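Local coordinates for putative sulfurtransferase DsrE (Allochromatium vinosum, PDB 2HY5) that probably acts as a sulfurtransferase in intracellular sulfur oxidation, carrying sulfur as a cysteine persulfide within the DsrEFH complex, at the interface of chains A and B and the interface of chains A and C. Sequence-based numbering; all coordinates share one arbitrary frame. Chains: chain A, Putative sulfurtransferase dsrE; chain B, Intracellular sulfur oxidation protein dsrF; chain C, DsrH.

Contact 1: the interface of chains A and B. Residues chain A 40-41, 81, 84-85; chain B 20-21, 24-25, 136.
Beside the probable persulfide cysteine of this DsrE/TusD-family protein, A:His41, at the start of the 3-10 helix 41-47, and A:Arg85, at the end of helix 79-85, meet B:Glu24 in the first turn of DsrF helix 21-32. The contact centre lies about 7 Å from A:Cys78. B:Glu24 runs out extended beyond CG, bringing its carboxylate among the basic groups of DsrE. A:Arg85 grips it end-on and tip to tip in a two-nitrogen salt bridge: NH1 donates to OE2 at 3.0 Å, on its syn lone pair and in the guanidinium plane. NH2 reaches OE1, also at 3.0 Å, but from a tilted position, so the fork is slightly twisted, its plane turned 28° from the carboxylate. ND1 of A:His41 donates to the same OE1 at 2.6 Å, on the anti side. OE1 accepts from both A:His41 ND1 and A:Arg85 NH2, reached from opposite faces, which should restrain rotation of the carboxylate. A:Ala81 O takes a further bond from A:Arg85 NH1 (3.3 Å), which steadies the guanidinium in the second shell. The imidazole is itself sandwiched: B:Tyr21 CD2 lies 3.9 Å over one face, with the rings 72° apart, while A:Tyr40 CD2 covers the other. A:Tyr40, its CG anti to the backbone N (chi1 -163°), sends its phenol OH to the main-chain O of B:Glu24 at 2.7 Å. At the imidazole edge, B:Phe136 CD2 lies 3.5 Å from A:His41 NE2.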
# COMPACT_ATOMS: atom_id res chain seq x y z
N TYR A 40 -2.30 -8.53 11.91
CA TYR A 40 -0.94 -8.85 11.47
C TYR A 40 -0.38 -7.70 10.63
O TYR A 40 -1.13 -6.82 10.21
CB TYR A 40 -0.95 -10.15 10.66
CG TYR A 40 0.41 -10.78 10.49
CD1 TYR A 40 1.31 -10.84 11.56
CD2 TYR A 40 0.80 -11.34 9.28
CE1 TYR A 40 2.55 -11.44 11.42
CE2 TYR A 40 2.04 -11.95 9.13
CZ TYR A 40 2.92 -11.99 10.20
OH TYR A 40 4.15 -12.59 10.07
N HIS A 41 0.92 -7.71 10.38
CA HIS A 41 1.57 -6.63 9.61
C HIS A 41 1.20 -5.31 10.30
O HIS A 41 1.08 -5.25 11.52
CB HIS A 41 1.08 -6.61 8.16
CG HIS A 41 1.25 -7.91 7.43
ND1 HIS A 41 2.48 -8.50 7.22
CD2 HIS A 41 0.35 -8.71 6.81
CE1 HIS A 41 2.33 -9.60 6.51
NE2 HIS A 41 1.04 -9.75 6.24
N ALA A 81 5.05 -8.84 14.91
CA ALA A 81 4.70 -7.64 14.16
C ALA A 81 4.58 -6.44 15.10
O ALA A 81 4.91 -5.32 14.73
CB ALA A 81 3.40 -7.86 13.39
N ARG A 84 8.07 -5.07 16.12
CA ARG A 84 8.69 -4.35 15.02
C ARG A 84 8.10 -2.95 14.88
O ARG A 84 8.80 -2.00 14.54
CB ARG A 84 8.46 -5.13 13.72
CG ARG A 84 9.53 -4.96 12.66
CD ARG A 84 9.22 -5.88 11.49
NE ARG A 84 8.81 -7.20 11.96
CZ ARG A 84 9.57 -8.29 11.94
NH1 ARG A 84 10.81 -8.23 11.46
NH2 ARG A 84 9.10 -9.44 12.40
N ARG A 85 6.81 -2.82 15.18
CA ARG A 85 6.11 -1.55 15.01
C ARG A 85 5.85 -0.68 16.23
O ARG A 85 5.45 0.48 16.09
CB ARG A 85 4.82 -1.82 14.27
CG ARG A 85 5.07 -2.48 12.91
CD ARG A 85 3.78 -2.89 12.23
NE ARG A 85 3.99 -3.37 10.87
CZ ARG A 85 4.54 -4.53 10.54
NH1 ARG A 85 4.96 -5.37 11.47
NH2 ARG A 85 4.64 -4.88 9.26
N ILE B 20 6.91 -5.49 3.30
CA ILE B 20 7.27 -6.55 4.22
C ILE B 20 6.46 -7.82 4.03
O ILE B 20 6.76 -8.85 4.63
CB ILE B 20 7.09 -6.06 5.69
CG1 ILE B 20 7.86 -6.97 6.64
CG2 ILE B 20 5.62 -6.02 6.05
CD1 ILE B 20 7.90 -6.46 8.07
N TYR B 21 5.44 -7.77 3.17
CA TYR B 21 4.58 -8.93 2.96
C TYR B 21 5.29 -10.26 2.68
O TYR B 21 4.88 -11.30 3.20
CB TYR B 21 3.57 -8.64 1.84
CG TYR B 21 2.71 -7.43 2.13
CD1 TYR B 21 2.89 -6.24 1.41
CD2 TYR B 21 1.76 -7.44 3.15
CE1 TYR B 21 2.14 -5.10 1.70
CE2 TYR B 21 1.01 -6.30 3.45
CZ TYR B 21 1.20 -5.14 2.72
OH TYR B 21 0.47 -4.00 3.01
N GLU B 24 7.04 -11.34 6.20
CA GLU B 24 6.10 -11.70 7.25
C GLU B 24 5.18 -12.85 6.82
O GLU B 24 4.67 -13.57 7.66
CB GLU B 24 5.32 -10.47 7.73
CG GLU B 24 6.22 -9.51 8.51
CD GLU B 24 5.48 -8.38 9.21
OE1 GLU B 24 4.56 -7.80 8.60
OE2 GLU B 24 5.83 -8.07 10.37
N ALA B 25 5.01 -13.03 5.51
CA ALA B 25 4.19 -14.13 5.02
C ALA B 25 4.98 -15.42 5.28
O ALA B 25 4.43 -16.42 5.74
CB ALA B 25 3.93 -13.98 3.53
N PHE B 136 -1.45 -12.07 1.68
CA PHE B 136 -0.63 -11.02 2.28
C PHE B 136 -0.32 -9.94 1.25
O PHE B 136 0.46 -10.22 0.32
CB PHE B 136 0.69 -11.60 2.81
CG PHE B 136 0.53 -12.91 3.53
CD1 PHE B 136 0.43 -14.10 2.82
CD2 PHE B 136 0.49 -12.95 4.92
CE1 PHE B 136 0.29 -15.31 3.48
CE2 PHE B 136 0.35 -14.17 5.59
CZ PHE B 136 0.25 -15.35 4.86
OXT PHE B 136 -0.85 -8.82 1.38

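Contact 2: the interface of chains A and C. Residues chain A 1, 3, 23, 30, 32, 124, 126; chain C 89, 92-93.
Helix 85-94 of DsrH sets C:Val89, C:Thr92 and C:Thr93 against A:Phe3 on strand 2-7, A:Phe23 on helix 16-29, A:His32 in the loop after that helix, and A:Arg124 at the start of strand 124-128. C:Val89 and the C:Thr93 methyl carry the apolar packing; the two methyls of C:Val89 diverge. CG2 lies over the face of the A:Phe23 ring, 3.7 Å from CE1 and displaced toward the rim. CG1 points tip to tip at A:His32, 3.7 Å from CD2. C:Thr92 holds OG1 between the backbone N and the carbonyl carbon (chi1 64°), from where it bonds back to C:Val89 O at 2.6 Å. That bond fixes the hydroxyl, which also lies at the edge of the A:Phe23 ring, while CG2 touches the same ring. Beside it, C:Thr93 CG2 approaches A:Phe3 CZ at 3.6 Å. C:Thr93 OG1 links through water 1 to A:His32 NE2, with the water 2.8 Å from NE2 at the imidazole edge. A direct hydrogen bond runs from A:Arg124 NE to C:Thr92 O, 2.8 Å long and bent (137° at H), with the donor in the carbonyl plane. An alanine at A:Arg124 would probably leave this carbonyl, near the helix end, without its charged donor. Together, these contacts dock DsrH against DsrE within the DsrEFH complex, far from the probable active cysteine.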
# COMPACT_ATOMS: atom_id res chain seq x y z
N MET A 1 -22.08 -20.17 11.05
CA MET A 1 -20.68 -20.66 10.87
C MET A 1 -19.71 -19.87 11.74
O MET A 1 -20.08 -18.86 12.34
CB MET A 1 -20.26 -20.55 9.41
CG MET A 1 -21.07 -21.40 8.45
SD MET A 1 -20.32 -21.48 6.81
CE MET A 1 -19.57 -23.11 6.87
N PHE A 3 -16.08 -17.78 11.95
CA PHE A 3 -15.15 -17.00 11.14
C PHE A 3 -13.84 -16.67 11.84
O PHE A 3 -13.80 -16.48 13.05
CB PHE A 3 -15.77 -15.66 10.75
CG PHE A 3 -16.82 -15.75 9.70
CD1 PHE A 3 -16.47 -15.84 8.36
CD2 PHE A 3 -18.17 -15.73 10.05
CE1 PHE A 3 -17.46 -15.91 7.37
CE2 PHE A 3 -19.16 -15.80 9.07
CZ PHE A 3 -18.80 -15.90 7.73
N PHE A 23 -17.79 -5.99 8.14
CA PHE A 23 -18.05 -7.40 7.85
C PHE A 23 -18.34 -8.14 9.16
O PHE A 23 -19.30 -8.90 9.27
CB PHE A 23 -16.84 -8.06 7.19
CG PHE A 23 -17.06 -9.50 6.83
CD1 PHE A 23 -17.58 -9.85 5.58
CD2 PHE A 23 -16.78 -10.51 7.74
CE1 PHE A 23 -17.82 -11.18 5.26
CE2 PHE A 23 -17.01 -11.85 7.43
CZ PHE A 23 -17.53 -12.19 6.18
N LYS A 30 -25.92 -11.57 12.34
CA LYS A 30 -26.56 -12.71 11.70
C LYS A 30 -26.48 -13.96 12.58
O LYS A 30 -27.03 -15.00 12.24
CB LYS A 30 -25.89 -13.01 10.36
CG LYS A 30 -26.42 -12.20 9.19
CD LYS A 30 -25.60 -12.50 7.94
CE LYS A 30 -26.30 -12.01 6.69
NZ LYS A 30 -27.56 -12.75 6.45
N HIS A 32 -23.58 -15.45 13.40
CA HIS A 32 -22.37 -16.21 13.12
C HIS A 32 -21.36 -15.93 14.21
O HIS A 32 -21.37 -14.87 14.83
CB HIS A 32 -21.77 -15.83 11.77
CG HIS A 32 -22.60 -16.25 10.60
ND1 HIS A 32 -22.98 -17.56 10.39
CD2 HIS A 32 -23.10 -15.55 9.56
CE1 HIS A 32 -23.68 -17.65 9.28
NE2 HIS A 32 -23.77 -16.44 8.75
N ARG A 124 -14.46 -20.41 7.94
CA ARG A 124 -13.99 -19.50 6.90
C ARG A 124 -12.92 -18.54 7.43
O ARG A 124 -13.01 -18.06 8.56
CB ARG A 124 -15.15 -18.68 6.35
CG ARG A 124 -16.30 -19.49 5.78
CD ARG A 124 -15.92 -20.14 4.47
NE ARG A 124 -17.06 -20.84 3.88
CZ ARG A 124 -17.45 -22.06 4.22
NH1 ARG A 124 -16.79 -22.74 5.14
NH2 ARG A 124 -18.51 -22.60 3.63
N VAL A 126 -11.36 -15.01 6.47
CA VAL A 126 -11.56 -13.84 5.64
C VAL A 126 -10.46 -12.83 5.94
O VAL A 126 -10.35 -12.33 7.06
CB VAL A 126 -12.94 -13.22 5.90
CG1 VAL A 126 -13.23 -12.14 4.87
CG2 VAL A 126 -14.01 -14.30 5.84
N VAL C 89 -21.42 -11.20 3.74
CA VAL C 89 -21.32 -12.30 4.69
C VAL C 89 -21.97 -13.57 4.13
O VAL C 89 -21.40 -14.65 4.24
CB VAL C 89 -21.99 -11.94 6.03
CG1 VAL C 89 -22.09 -13.17 6.93
CG2 VAL C 89 -21.19 -10.85 6.72
N THR C 92 -19.74 -15.43 1.70
CA THR C 92 -18.65 -16.20 2.28
C THR C 92 -19.11 -17.54 2.85
O THR C 92 -18.34 -18.50 2.89
CB THR C 92 -17.92 -15.43 3.41
OG1 THR C 92 -18.82 -15.21 4.50
CG2 THR C 92 -17.39 -14.10 2.90
N THR C 93 -20.37 -17.60 3.30
CA THR C 93 -20.89 -18.85 3.85
C THR C 93 -21.50 -19.75 2.79
O THR C 93 -21.51 -20.98 2.93
CB THR C 93 -21.95 -18.59 4.96
OG1 THR C 93 -23.05 -17.85 4.43
CG2 THR C 93 -21.33 -17.82 6.11
O HOH W 1 -24.65 -16.08 6.16

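Contact 3: the interface of chains A and B. Residues chain A 115-116, 119-120, 122, 125; chain B 6, 8, 132, 134.
A:Ala119 and A:Ile120, in the last turn of helix 113-121 of the DsrE/DsrF-like family protein DsrE, meet B:Lys6 and the strand residues B:Phe8 and B:Phe134 of its homologue DsrF. Polar contacts gather at the helix C-terminus, which B:Lys6 caps with its terminal amine NZ. The lysine is extended beyond CG (chi4 -180°), and its full length carries NZ to the main-chain oxygens. NZ donates to A:Ala119 O at 3.0 Å, lying in the plane of that carbonyl. The bond to A:Ile120 O, 2.9 Å, comes from well above the carbonyl plane, 57° out of it, and so misses the lone pairs. A:Ala122 O, just past the helix, is nearer still at 2.5 Å from NZ, a short hydrogen bond. Water 2 also joins NZ to A:Ala122 O. With its carbonyls turned outward, the helix end would probably favour a positive charge at this spot. Apolar packing lies alongside. The B:Phe134 ring is met by A:Leu125 CD2, which sits over one face, 3.8 Å from CE1 and offset toward the rim. The ring tip, B:Phe134 CZ, abuts A:Ala119 CB at 3.6 Å, and A:Leu115 slides past in the opposite direction. B:Phe8 presents the end of its ring: CZ lies 3.7 Å from A:Ile120 CG1, the two side chains crossing at about a right angle. The same CZ touches A:Ala119 CB at 3.7 Å, so both phenylalanine tips meet that methyl, from roughly perpendicular directions. Within DsrF, B:Phe8 CG lies at the edge of the B:Phe134 ring.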
# COMPACT_ATOMS: atom_id res chain seq x y z
N LEU A 115 -3.21 -17.34 14.90
CA LEU A 115 -3.85 -17.09 13.61
C LEU A 115 -4.09 -18.43 12.92
O LEU A 115 -5.20 -18.72 12.47
CB LEU A 115 -2.95 -16.23 12.72
CG LEU A 115 -3.41 -16.10 11.26
CD1 LEU A 115 -4.76 -15.41 11.21
CD2 LEU A 115 -2.37 -15.32 10.47
N VAL A 116 -3.05 -19.25 12.85
CA VAL A 116 -3.17 -20.56 12.22
C VAL A 116 -4.20 -21.38 12.97
O VAL A 116 -5.02 -22.07 12.37
CB VAL A 116 -1.81 -21.29 12.22
CG1 VAL A 116 -1.96 -22.67 11.60
CG2 VAL A 116 -0.78 -20.47 11.46
N ALA A 119 -7.60 -20.43 11.90
CA ALA A 119 -7.87 -20.90 10.55
C ALA A 119 -8.30 -22.36 10.59
O ALA A 119 -9.10 -22.81 9.78
CB ALA A 119 -6.63 -20.74 9.67
N ILE A 120 -7.76 -23.10 11.56
CA ILE A 120 -8.09 -24.51 11.71
C ILE A 120 -9.47 -24.69 12.33
O ILE A 120 -10.26 -25.53 11.89
CB ILE A 120 -7.05 -25.24 12.60
CG1 ILE A 120 -5.68 -25.24 11.91
CG2 ILE A 120 -7.52 -26.66 12.89
CD1 ILE A 120 -4.58 -25.90 12.71
N ALA A 122 -12.00 -22.28 12.60
CA ALA A 122 -13.07 -21.60 11.88
C ALA A 122 -13.46 -22.26 10.57
O ALA A 122 -12.69 -23.02 9.99
CB ALA A 122 -12.69 -20.15 11.63
N LEU A 125 -11.92 -18.28 6.59
CA LEU A 125 -10.86 -17.34 6.93
C LEU A 125 -11.01 -16.18 5.95
O LEU A 125 -10.82 -16.35 4.74
CB LEU A 125 -9.48 -17.97 6.75
CG LEU A 125 -8.29 -17.01 6.80
CD1 LEU A 125 -8.16 -16.38 8.19
CD2 LEU A 125 -7.03 -17.76 6.42
N LYS B 6 -7.01 -30.07 7.40
CA LYS B 6 -7.36 -29.07 6.41
C LYS B 6 -6.25 -28.78 5.41
O LYS B 6 -5.08 -29.03 5.67
CB LYS B 6 -7.75 -27.76 7.08
CG LYS B 6 -9.13 -27.75 7.70
CD LYS B 6 -9.47 -26.35 8.17
CE LYS B 6 -10.88 -26.29 8.72
NZ LYS B 6 -11.22 -24.92 9.18
N PHE B 8 -4.34 -25.93 3.55
CA PHE B 8 -4.02 -24.51 3.60
C PHE B 8 -3.13 -24.06 2.45
O PHE B 8 -2.12 -24.69 2.17
CB PHE B 8 -3.31 -24.16 4.91
CG PHE B 8 -4.21 -24.17 6.12
CD1 PHE B 8 -3.67 -24.08 7.40
CD2 PHE B 8 -5.59 -24.24 5.99
CE1 PHE B 8 -4.49 -24.06 8.53
CE2 PHE B 8 -6.42 -24.22 7.11
CZ PHE B 8 -5.87 -24.13 8.38
N ALA B 132 -8.58 -23.06 3.18
CA ALA B 132 -8.30 -21.72 3.68
C ALA B 132 -7.14 -21.16 2.90
O ALA B 132 -6.18 -21.87 2.60
CB ALA B 132 -7.96 -21.77 5.16
N PHE B 134 -4.34 -18.05 2.88
CA PHE B 134 -3.68 -16.96 3.57
C PHE B 134 -3.17 -16.01 2.49
O PHE B 134 -2.42 -16.42 1.61
CB PHE B 134 -2.49 -17.49 4.37
CG PHE B 134 -2.89 -18.27 5.59
CD1 PHE B 134 -3.18 -17.62 6.78
CD2 PHE B 134 -3.00 -19.66 5.54
CE1 PHE B 134 -3.56 -18.34 7.91
CE2 PHE B 134 -3.38 -20.39 6.66
CZ PHE B 134 -3.66 -19.72 7.85
O HOH W 2 -13.42 -25.91 10.69

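Contact 4: the interface of chains A and B. Residues chain A 113, 116-117, 120; chain B 8, 32, 35, 37.
A:Val116, in regular helical geometry (phi -61°, psi -41°) on helix 113-121, lies against B:Phe35, which closes the 3-10 turn 33-35 just after DsrF helix 21-32. The helix spacing brings A:Gly113, A:Val116 and A:Ile120 to one side, where all three touch the aromatic ring. A:Val116 CG1, anti to its backbone N (chi1 178°), sits over one face of that ring, offset toward the rim and 3.7 Å from CD1. Its other methyl, CG2, points to B:Gly32 CA at 4.0 Å, where no side chain intervenes. The far tip of the ring, B:Phe35 CZ, lies 3.3 Å from the carbonyl A:Gly113 O and 3.8 Å from A:Gly113 CA. A:Ile120 brings CD1 past the rim on the same side as A:Val116, 3.6 Å from B:Phe35 CD2. That methyl also packs on the B:Gln37 amide, 3.8 Å from CD. B:Gln37 NE2 donates to B:Phe35 O (2.8 Å), which holds the amide beside the turn and against the isoleucine. An alanine at B:Phe35 would probably open a gap beside A:Val116 and A:Ile120, whose methyls would lose the ring they pack on. No N or O of either chain comes within bonding reach of one in the other, so packing carries the contact and helps hold DsrE to DsrF.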
# COMPACT_ATOMS: atom_id res chain seq x y z
N GLY A 113 0.85 -18.25 16.03
CA GLY A 113 0.16 -19.53 16.04
C GLY A 113 -1.33 -19.40 16.32
O GLY A 113 -2.11 -20.29 15.97
N VAL A 116 -3.05 -19.25 12.85
CA VAL A 116 -3.17 -20.56 12.22
C VAL A 116 -4.20 -21.38 12.97
O VAL A 116 -5.02 -22.07 12.37
CB VAL A 116 -1.81 -21.29 12.22
CG1 VAL A 116 -1.96 -22.67 11.60
CG2 VAL A 116 -0.78 -20.47 11.46
N GLU A 117 -4.17 -21.29 14.29
CA GLU A 117 -5.10 -22.01 15.14
C GLU A 117 -6.54 -21.65 14.78
O GLU A 117 -7.40 -22.53 14.68
CB GLU A 117 -4.82 -21.67 16.61
CG GLU A 117 -4.92 -22.86 17.54
CD GLU A 117 -6.33 -23.35 17.70
OE1 GLU A 117 -6.54 -24.59 17.70
OE2 GLU A 117 -7.24 -22.51 17.84
N ILE A 120 -7.76 -23.10 11.56
CA ILE A 120 -8.09 -24.51 11.71
C ILE A 120 -9.47 -24.69 12.33
O ILE A 120 -10.26 -25.53 11.89
CB ILE A 120 -7.05 -25.24 12.60
CG1 ILE A 120 -5.68 -25.24 11.91
CG2 ILE A 120 -7.52 -26.66 12.89
CD1 ILE A 120 -4.58 -25.90 12.71
N PHE B 8 -4.34 -25.93 3.55
CA PHE B 8 -4.02 -24.51 3.60
C PHE B 8 -3.13 -24.06 2.45
O PHE B 8 -2.12 -24.69 2.17
CB PHE B 8 -3.31 -24.16 4.91
CG PHE B 8 -4.21 -24.17 6.12
CD1 PHE B 8 -3.67 -24.08 7.40
CD2 PHE B 8 -5.59 -24.24 5.99
CE1 PHE B 8 -4.49 -24.06 8.53
CE2 PHE B 8 -6.42 -24.22 7.11
CZ PHE B 8 -5.87 -24.13 8.38
N GLY B 32 3.08 -22.17 10.94
CA GLY B 32 2.06 -23.14 10.62
C GLY B 32 2.55 -24.57 10.53
O GLY B 32 1.76 -25.51 10.61
N PHE B 35 1.55 -27.25 13.14
CA PHE B 35 0.16 -27.68 13.22
C PHE B 35 -0.15 -28.90 12.36
O PHE B 35 -1.27 -29.40 12.36
CB PHE B 35 -0.77 -26.52 12.85
CG PHE B 35 -0.74 -25.38 13.83
CD1 PHE B 35 0.32 -24.48 13.82
CD2 PHE B 35 -1.75 -25.22 14.77
CE1 PHE B 35 0.38 -23.43 14.74
CE2 PHE B 35 -1.71 -24.17 15.69
CZ PHE B 35 -0.64 -23.27 15.67
N GLN B 37 -0.78 -29.51 9.15
CA GLN B 37 -1.93 -29.47 8.26
C GLN B 37 -1.38 -29.75 6.87
O GLN B 37 -0.16 -29.87 6.71
CB GLN B 37 -2.60 -28.09 8.28
CG GLN B 37 -3.13 -27.68 9.65
CD GLN B 37 -4.17 -28.65 10.18
OE1 GLN B 37 -5.23 -28.83 9.57
NE2 GLN B 37 -3.87 -29.28 11.30

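Contacts 3 and 4 lie about 6 Å apart between C-alpha centres and share A:Val116, A:Ile120 and B:Phe8, so DsrE helix 113-121 joins them into one continuous patch on DsrF. Contact 1 stands about 17 Å from both, yet it uses the same DsrF helix 21-32 that ends at contact 4. Its centre lies about 7 Å from A:Cys78, the probable active cysteine, whereas the centre of contact 4 is about 14 Å from A:Cys78, that of contact 3 about 15 Å and that of contact 2 about 21 Å. Contact 2 faces DsrH, about 13 Å from contact 3, and both draw on DsrE strand 124-128.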